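Local atomic coordinates of minor fimbrium subunit Mfa5 (Porphyromonas gingivalis ATCC 33277, PDB entry 6TO1), a protein that forms an accessory subunit of the minor fimbriae, surface pili that mediate biofilm formation and adhesion to host cells and other oral bacteria. Residues M130-S135 against I231-G236; G355-T360 against E382-T387. One frame throughout, in Å; residues are numbered along the deposited sequence. Where two conformers were deposited one is given.

Interaction 1: residues M130-S135 against I231-G236; sequences MVIDQS and ILMSDG. With MG (magnesium ion), chain B.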
ATOM      1  N   MET A 130      18.801  12.357 -17.620  0.54 18.52           N
ATOM      2  CA  MET A 130      18.470  13.259 -18.706  0.54 18.29           C
ATOM      3  C   MET A 130      19.718  13.471 -19.548  0.54 18.49           C
ATOM      4  O   MET A 130      20.809  13.683 -19.006  0.54 16.93           O
ATOM      5  CB  MET A 130      17.967  14.592 -18.165  0.54 17.80           C
ATOM      6  CG  MET A 130      16.651  14.495 -17.421  0.54 19.85           C
ATOM      7  SD  MET A 130      16.187  16.094 -16.728  0.54 21.24           S
ATOM      8  CE  MET A 130      15.779  17.043 -18.194  0.54 18.46           C
ATOM      9  N   VAL A 131      19.544  13.416 -20.871  1.00 16.60           N
ATOM     10  CA  VAL A 131      20.648  13.524 -21.851  1.00 15.40           C
ATOM     11  C   VAL A 131      20.267  14.604 -22.859  1.00 16.98           C
ATOM     12  O   VAL A 131      19.311  14.421 -23.639  1.00 17.97           O
ATOM     13  CB  VAL A 131      20.893  12.179 -22.565  1.00 16.08           C
ATOM     14  CG1 VAL A 131      22.089  12.246 -23.487  1.00 15.80           C
ATOM     15  CG2 VAL A 131      21.027  11.069 -21.532  1.00 15.10           C
ATOM     16  N   ILE A 132      21.030  15.702 -22.892  1.00 18.54           N
ATOM     17  CA  ILE A 132      20.665  16.868 -23.694  1.00 17.08           C
ATOM     18  C   ILE A 132      21.729  17.139 -24.756  1.00 17.86           C
ATOM     19  O   ILE A 132      22.908  17.318 -24.443  1.00 18.49           O
ATOM     20  CB  ILE A 132      20.422  18.122 -22.827  1.00 19.44           C
ATOM     21  CG1 ILE A 132      19.476  17.785 -21.664  1.00 24.78           C
ATOM     22  CG2 ILE A 132      19.836  19.269 -23.676  1.00 19.01           C
ATOM     23  CD1 ILE A 132      19.056  18.983 -20.813  1.00 22.83           C
ATOM     24  N   ASP A 133      21.274  17.191 -26.013  1.00 17.78           N
ATOM     25  CA  ASP A 133      22.031  17.593 -27.202  1.00 16.95           C
ATOM     26  C   ASP A 133      22.330  19.087 -27.139  1.00 18.57           C
ATOM     27  O   ASP A 133      21.401  19.894 -27.169  1.00 21.55           O
ATOM     28  CB  ASP A 133      21.127  17.228 -28.373  1.00 18.57           C
ATOM     29  CG  ASP A 133      21.710  17.493 -29.736  1.00 19.01           C
ATOM     30  OD1 ASP A 133      22.737  18.186 -29.899  1.00 18.42           O
ATOM     31  OD2 ASP A 133      21.070  16.993 -30.683  1.00 18.04           O
ATOM     32  N   GLN A 134      23.608  19.462 -26.990  1.00 19.37           N
ATOM     33  CA  GLN A 134      24.033  20.860 -27.123  1.00 21.21           C
ATOM     34  C   GLN A 134      24.926  21.052 -28.350  1.00 21.19           C
ATOM     35  O   GLN A 134      25.866  21.859 -28.339  1.00 21.95           O
ATOM     36  CB  GLN A 134      24.733  21.364 -25.844  1.00 19.87           C
ATOM     37  CG  GLN A 134      26.026  20.702 -25.464  1.00 18.72           C
ATOM     38  CD  GLN A 134      26.800  21.475 -24.367  1.00 21.16           C
ATOM     39  OE1 GLN A 134      26.219  22.203 -23.566  1.00 24.69           O
ATOM     40  NE2 GLN A 134      28.109  21.312 -24.351  1.00 22.52           N
ATOM     41  N   SER A 135      24.656  20.299 -29.414  1.00 18.92           N
ATOM     42  CA  SER A 135      25.446  20.392 -30.638  1.00 17.94           C
ATOM     43  C   SER A 135      25.119  21.683 -31.378  1.00 16.10           C
ATOM     44  O   SER A 135      24.126  22.342 -31.109  1.00 21.46           O
ATOM     45  CB  SER A 135      25.182  19.183 -31.544  1.00 22.20           C
ATOM     46  OG  SER A 135      23.852  19.221 -32.029  1.00 17.41           O
ATOM     47  N   ILE A 231      16.024   9.962 -20.631  1.00 15.58           N
ATOM     48  CA  ILE A 231      15.309  10.936 -21.451  1.00 16.27           C
ATOM     49  C   ILE A 231      16.316  11.628 -22.366  1.00 19.07           C
ATOM     50  O   ILE A 231      17.176  12.370 -21.889  1.00 20.24           O
ATOM     51  CB  ILE A 231      14.569  11.980 -20.589  1.00 18.59           C
ATOM     52  CG1 ILE A 231      13.559  11.319 -19.664  1.00 20.71           C
ATOM     53  CG2 ILE A 231      13.914  13.064 -21.481  1.00 18.25           C
ATOM     54  CD1 ILE A 231      13.123  12.254 -18.476  1.00 21.12           C
ATOM     55  N   LEU A 232      16.165  11.452 -23.679  1.00 18.43           N
ATOM     56  CA  LEU A 232      17.050  12.069 -24.656  1.00 19.82           C
ATOM     57  C   LEU A 232      16.338  13.233 -25.319  1.00 16.21           C
ATOM     58  O   LEU A 232      15.265  13.064 -25.896  1.00 17.64           O
ATOM     59  CB  LEU A 232      17.490  11.052 -25.718  1.00 16.69           C
ATOM     60  CG  LEU A 232      18.329  11.545 -26.873  1.00 16.92           C
ATOM     61  CD1 LEU A 232      19.693  12.046 -26.424  1.00 19.15           C
ATOM     62  CD2 LEU A 232      18.450  10.394 -27.903  1.00 16.83           C
ATOM     63  N   MET A 233      16.957  14.402 -25.262  1.00 16.40           N
ATOM     64  CA  MET A 233      16.423  15.637 -25.813  1.00 15.83           C
ATOM     65  C   MET A 233      17.367  16.066 -26.927  1.00 18.67           C
ATOM     66  O   MET A 233      18.494  16.501 -26.661  1.00 19.15           O
ATOM     67  CB  MET A 233      16.323  16.704 -24.717  1.00 16.63           C
ATOM     68  CG  MET A 233      15.280  16.344 -23.669  1.00 18.39           C
ATOM     69  SD  MET A 233      15.555  17.005 -22.011  1.00 20.77           S
ATOM     70  CE  MET A 233      15.567  18.757 -22.368  1.00 24.69           C
ATOM     71  N   SER A 234      16.931  15.928 -28.171  1.00 19.28           N
ATOM     72  CA  SER A 234      17.847  16.115 -29.285  1.00 15.80           C
ATOM     73  C   SER A 234      17.068  16.594 -30.497  1.00 16.81           C
ATOM     74  O   SER A 234      15.869  16.351 -30.611  1.00 18.77           O
ATOM     75  CB  SER A 234      18.588  14.802 -29.590  1.00 18.15           C
ATOM     76  OG  SER A 234      19.344  14.936 -30.785  1.00 19.40           O
ATOM     77  N   ASP A 235      17.761  17.256 -31.432  1.00 17.81           N
ATOM     78  CA  ASP A 235      17.037  17.501 -32.676  1.00 19.21           C
ATOM     79  C   ASP A 235      17.063  16.294 -33.603  1.00 20.26           C
ATOM     80  O   ASP A 235      16.394  16.322 -34.639  1.00 19.97           O
ATOM     81  CB  ASP A 235      17.531  18.749 -33.411  1.00 21.88           C
ATOM     82  CG  ASP A 235      18.965  18.665 -33.872  1.00 24.63           C
ATOM     83  OD1 ASP A 235      19.469  17.554 -34.214  1.00 19.64           O
ATOM     84  OD2 ASP A 235      19.598  19.753 -33.899  1.00 21.94           O
ATOM     85  N   GLY A 236      17.792  15.233 -33.250  1.00 18.03           N
ATOM     86  CA  GLY A 236      17.622  13.935 -33.880  1.00 17.62           C
ATOM     87  C   GLY A 236      18.625  13.585 -34.958  1.00 17.59           C
ATOM     88  O   GLY A 236      18.626  12.432 -35.435  1.00 22.17           O
TER
HETATM   89 MG    MG B1101      23.514  18.490 -33.949  1.00 19.27          MG
HETATM   90  O   HOH W   1      21.884  17.529 -33.209  1.00 19.53           O
HETATM   91  O   HOH W   2      23.002  17.582 -35.775  1.00 18.57           O

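Interaction 2: residues G355-T360 against E382-T387; sequences GYTIHT and ENHFFT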
ATOM      1  N   GLY A 355      16.975  -3.238 -19.274  1.00 23.74           N
ATOM      2  CA  GLY A 355      15.723  -2.891 -18.640  1.00 22.73           C
ATOM      3  C   GLY A 355      15.415  -1.415 -18.499  1.00 28.22           C
ATOM      4  O   GLY A 355      14.508  -1.066 -17.738  1.00 25.32           O
ATOM      5  N   TYR A 356      16.128  -0.533 -19.182  1.00 20.45           N
ATOM      6  CA  TYR A 356      15.865   0.886 -19.034  1.00 20.62           C
ATOM      7  C   TYR A 356      14.785   1.327 -20.020  1.00 21.35           C
ATOM      8  O   TYR A 356      14.726   0.842 -21.150  1.00 22.16           O
ATOM      9  CB  TYR A 356      17.129   1.714 -19.267  1.00 20.03           C
ATOM     10  CG  TYR A 356      18.354   1.265 -18.487  1.00 20.30           C
ATOM     11  CD1 TYR A 356      18.232   0.532 -17.307  1.00 19.50           C
ATOM     12  CD2 TYR A 356      19.623   1.555 -18.940  1.00 18.17           C
ATOM     13  CE1 TYR A 356      19.347   0.120 -16.593  1.00 21.10           C
ATOM     14  CE2 TYR A 356      20.745   1.152 -18.230  1.00 14.98           C
ATOM     15  CZ  TYR A 356      20.594   0.411 -17.066  1.00 15.21           C
ATOM     16  OH  TYR A 356      21.677  -0.003 -16.350  1.00 19.47           O
ATOM     17  N   THR A 357      13.942   2.265 -19.588  1.00 18.81           N
ATOM     18  CA  THR A 357      12.932   2.882 -20.438  1.00 17.52           C
ATOM     19  C   THR A 357      13.541   4.108 -21.104  1.00 20.95           C
ATOM     20  O   THR A 357      14.169   4.931 -20.436  1.00 19.33           O
ATOM     21  CB  THR A 357      11.708   3.277 -19.607  1.00 22.28           C
ATOM     22  OG1 THR A 357      11.147   2.099 -19.032  1.00 22.79           O
ATOM     23  CG2 THR A 357      10.667   3.951 -20.459  1.00 22.22           C
ATOM     24  N   ILE A 358      13.351   4.229 -22.411  1.00 18.33           N
ATOM     25  CA  ILE A 358      13.954   5.313 -23.171  1.00 16.78           C
ATOM     26  C   ILE A 358      12.861   6.207 -23.718  1.00 16.52           C
ATOM     27  O   ILE A 358      12.022   5.752 -24.506  1.00 17.36           O
ATOM     28  CB  ILE A 358      14.833   4.816 -24.338  1.00 14.65           C
ATOM     29  CG1 ILE A 358      15.655   3.629 -23.889  1.00 20.46           C
ATOM     30  CG2 ILE A 358      15.657   5.975 -24.870  1.00 18.26           C
ATOM     31  CD1 ILE A 358      16.585   3.894 -22.766  1.00 24.15           C
ATOM     32  N   HIS A 359      12.937   7.493 -23.373  1.00 19.08           N
ATOM     33  CA  HIS A 359      12.092   8.538 -23.920  1.00 17.26           C
ATOM     34  C   HIS A 359      12.924   9.443 -24.818  1.00 17.92           C
ATOM     35  O   HIS A 359      14.055   9.803 -24.465  1.00 17.96           O
ATOM     36  CB  HIS A 359      11.494   9.406 -22.819  1.00 18.73           C
ATOM     37  CG  HIS A 359      10.934   8.636 -21.675  1.00 20.45           C
ATOM     38  ND1 HIS A 359       9.577   8.448 -21.510  1.00 20.15           N
ATOM     39  CD2 HIS A 359      11.534   8.015 -20.635  1.00 20.40           C
ATOM     40  CE1 HIS A 359       9.373   7.731 -20.419  1.00 19.15           C
ATOM     41  NE2 HIS A 359      10.542   7.466 -19.863  1.00 23.57           N
ATOM     42  N   THR A 360      12.377   9.833 -25.957  1.00 18.07           N
ATOM     43  CA  THR A 360      13.091  10.767 -26.813  1.00 18.67           C
ATOM     44  C   THR A 360      12.164  11.925 -27.140  1.00 20.94           C
ATOM     45  O   THR A 360      10.961  11.758 -27.316  1.00 19.60           O
ATOM     46  CB  THR A 360      13.602  10.126 -28.116  1.00 17.29           C
ATOM     47  OG1 THR A 360      12.490   9.556 -28.814  1.00 16.65           O
ATOM     48  CG2 THR A 360      14.614   9.052 -27.824  1.00 16.98           C
ATOM     49  N   GLU A 382       7.386   3.949 -30.317  0.51 20.15           N
ATOM     50  CA  GLU A 382       7.072   5.223 -30.952  0.51 26.03           C
ATOM     51  C   GLU A 382       6.313   6.142 -30.005  0.51 26.86           C
ATOM     52  O   GLU A 382       6.462   7.369 -30.075  0.51 22.90           O
ATOM     53  CB  GLU A 382       6.257   5.007 -32.236  0.51 26.88           C
ATOM     54  CG  GLU A 382       5.572   6.271 -32.717  0.51 30.63           C
ATOM     55  CD  GLU A 382       5.255   6.243 -34.205  0.51 33.21           C
ATOM     56  OE1 GLU A 382       4.778   7.271 -34.728  0.51 28.65           O
ATOM     57  OE2 GLU A 382       5.503   5.199 -34.846  0.51 32.33           O
ATOM     58  N   ASN A 383       5.508   5.570 -29.110  1.00 22.15           N
ATOM     59  CA  ASN A 383       4.753   6.368 -28.155  1.00 23.47           C
ATOM     60  C   ASN A 383       5.626   6.974 -27.060  1.00 27.41           C
ATOM     61  O   ASN A 383       5.138   7.824 -26.315  1.00 25.31           O
ATOM     62  CB  ASN A 383       3.654   5.522 -27.526  1.00 30.63           C
ATOM     63  CG  ASN A 383       2.483   5.298 -28.477  1.00 48.31           C
ATOM     64  OD1 ASN A 383       2.368   5.969 -29.508  1.00 44.60           O
ATOM     65  ND2 ASN A 383       1.618   4.350 -28.143  1.00 40.21           N
ATOM     66  N   HIS A 384       6.891   6.561 -26.937  1.00 20.49           N
ATOM     67  CA  HIS A 384       7.829   7.219 -26.039  1.00 19.74           C
ATOM     68  C   HIS A 384       8.671   8.280 -26.746  1.00 19.34           C
ATOM     69  O   HIS A 384       9.641   8.786 -26.162  1.00 19.41           O
ATOM     70  CB  HIS A 384       8.750   6.190 -25.378  1.00 17.58           C
ATOM     71  CG  HIS A 384       8.099   5.418 -24.278  1.00 21.69           C
ATOM     72  ND1 HIS A 384       7.099   4.494 -24.506  1.00 26.72           N
ATOM     73  CD2 HIS A 384       8.304   5.428 -22.944  1.00 27.91           C
ATOM     74  CE1 HIS A 384       6.731   3.959 -23.361  1.00 28.61           C
ATOM     75  NE2 HIS A 384       7.440   4.515 -22.396  1.00 25.83           N
ATOM     76  N   PHE A 385       8.327   8.619 -27.980  1.00 18.39           N
ATOM     77  CA  PHE A 385       8.860   9.772 -28.682  1.00 17.79           C
ATOM     78  C   PHE A 385       7.772  10.831 -28.790  1.00 24.88           C
ATOM     79  O   PHE A 385       6.600  10.505 -29.021  1.00 22.66           O
ATOM     80  CB  PHE A 385       9.326   9.390 -30.100  1.00 18.71           C
ATOM     81  CG  PHE A 385       9.505  10.553 -30.999  1.00 17.19           C
ATOM     82  CD1 PHE A 385      10.659  11.312 -30.952  1.00 17.25           C
ATOM     83  CD2 PHE A 385       8.514  10.913 -31.909  1.00 22.14           C
ATOM     84  CE1 PHE A 385      10.837  12.389 -31.791  1.00 22.65           C
ATOM     85  CE2 PHE A 385       8.686  12.010 -32.739  1.00 23.71           C
ATOM     86  CZ  PHE A 385       9.856  12.733 -32.689  1.00 17.73           C
ATOM     87  N   PHE A 386       8.150  12.096 -28.653  1.00 21.23           N
ATOM     88  CA  PHE A 386       7.263  13.176 -29.064  1.00 17.17           C
ATOM     89  C   PHE A 386       8.072  14.379 -29.522  1.00 23.56           C
ATOM     90  O   PHE A 386       9.234  14.551 -29.153  1.00 20.83           O
ATOM     91  CB  PHE A 386       6.259  13.542 -27.947  1.00 25.53           C
ATOM     92  CG  PHE A 386       6.872  14.019 -26.652  1.00 24.85           C
ATOM     93  CD1 PHE A 386       7.209  15.351 -26.489  1.00 24.41           C
ATOM     94  CD2 PHE A 386       7.056  13.149 -25.586  1.00 25.98           C
ATOM     95  CE1 PHE A 386       7.746  15.808 -25.298  1.00 26.98           C
ATOM     96  CE2 PHE A 386       7.606  13.601 -24.387  1.00 28.08           C
ATOM     97  CZ  PHE A 386       7.926  14.933 -24.249  1.00 23.13           C
ATOM     98  N   THR A 387       7.460  15.177 -30.388  1.00 22.13           N
ATOM     99  CA  THR A 387       8.084  16.412 -30.831  1.00 18.76           C
ATOM    100  C   THR A 387       7.912  17.471 -29.750  1.00 22.08           C
ATOM    101  O   THR A 387       6.930  17.473 -29.010  1.00 25.60           O
ATOM    102  CB  THR A 387       7.472  16.914 -32.139  1.00 23.06           C
ATOM    103  OG1 THR A 387       6.062  17.061 -31.951  1.00 29.31           O
ATOM    104  CG2 THR A 387       7.730  15.923 -33.268  1.00 24.06           C
TER

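Interaction 1: residues M130-S135 against I231-G236
Ile132 and Met233 lie side by side on one face of a parallel strand pair, with CD1 of Ile132 3.8 Å from CE of Met233. The bend of Met233 at chi3 (59°) sets CE alongside Ile132 CD1, and helix 143-160 covers both. On the opposite face CG1 of Val131 packs 3.8 Å from CD1 of Leu232, beside Tyr177. Such supple or branched apolar chains suit a strand pair buried on both faces. Between the backbones, Val131 bonds through N to Ile231 O and through O to Met233 N, then Asp133 N reaches Met233 O.

Past Asp133 this close apolar packing gives way to a polar, hydrated end around magnesium. The Asp133 carboxylate stands anti to its backbone N (chi1 -178°) and divides its work. OD1 takes Ser135 N, an Asx turn, and on its syn lone pair Ser135 OG at 2.6 Å. OD2 receives Ser234 OG at 2.7 Å, on its anti side and slightly out of plane, and a proton from water 1. Ser234 OG in turn accepts Gly236 N in an ST turn, and the positive phi of Gly236 suits glycine. Ser135 OG binds the magnesium directly at 2.1 Å; Ser137 and Thr207 are further ligands. Asp133 opens the DxSxS sequence of a metal-ion-dependent adhesion site, yet it reaches the ion through water 1, which also donates to Asp235 OD1. Asp235 OD2 is hydrogen-bonded to Ser137 OG and salt-bridged to Arg145. The aspartates, 3.9 Å apart at Asp133 OD2 and Asp235 OD1, therefore act from the second shell, where the cation, Arg145 and the shared water probably offset their repulsion.

Interaction 2: residues G355-T360 against E382-T387
Thr360 and Phe385 form a parallel bridge, their CA atoms 4.7 Å apart, and it is a short one. Thr360 N donates to His384 O at 2.9 Å, and Thr360 O accepts Phe386 N at 3.1 Å, so a single residue is bonded through both its backbone groups. Before the bridge, 382-384 makes a 3-10 turn, with Phe385 N bonded to Glu382 O, and only then does the chain straighten into a strand. The turn brings the His384 side chain against the strand at Thr357 to His359.

CB of His384 sits 3.4 Å from Ile358 O, and its CD2 comes within 3.6 Å of His359 ND1. The two imidazoles meet obliquely, with planes 46° apart. The Thr357 methyl crosses the His384 side chain at about a right angle, CG2 3.7 Å from His384 CD2. Imidazoles suit this partly exposed place: each gives ring atoms to the packing and keeps a nitrogen for a bond, His384 ND1 to Asp381 and His359 NE2 to His229. On the face that Thr360 and Phe385 share, Thr360 OG1 lies in the plane of the Phe385 ring, 3.3 Å from CD1 at its edge. With chi1 at 57°, OG1 lies between the backbone N and the carbonyl carbon; the hydroxyl reaches Leu375 O while the phenyl packs on helix 369-378.

The contact closes a beta-alpha-beta unit. Helix 369-378 connects the strands, helix 340-353 meets Ile358, Phe397 meets the His359 ring edge-to-face, and strand 227-234 flanks 357-362 on the side away from the outermost strand 385-387.

Both interactions belong to one sheet of the von Willebrand factor A domain, in which strands 126-133, 227-234, 357-362 and 385-387 run parallel in that order. Their centres are about 12 Å apart, and the middle two strands join them directly. Leu232 N and His359 O, 2.8 Å apart, probably form a hydrogen bond. CG1 of Ile231 packs 4.0 Å from CD2 of His359, so the imidazole that meets His384 also touches the strand of interaction 1. The roles differ: interaction 1 lies inside the sheet and gives Ser135 to the magnesium at the C-terminal ends of its strands, whereas interaction 2 adds the outermost strand and contributes no ligand to it.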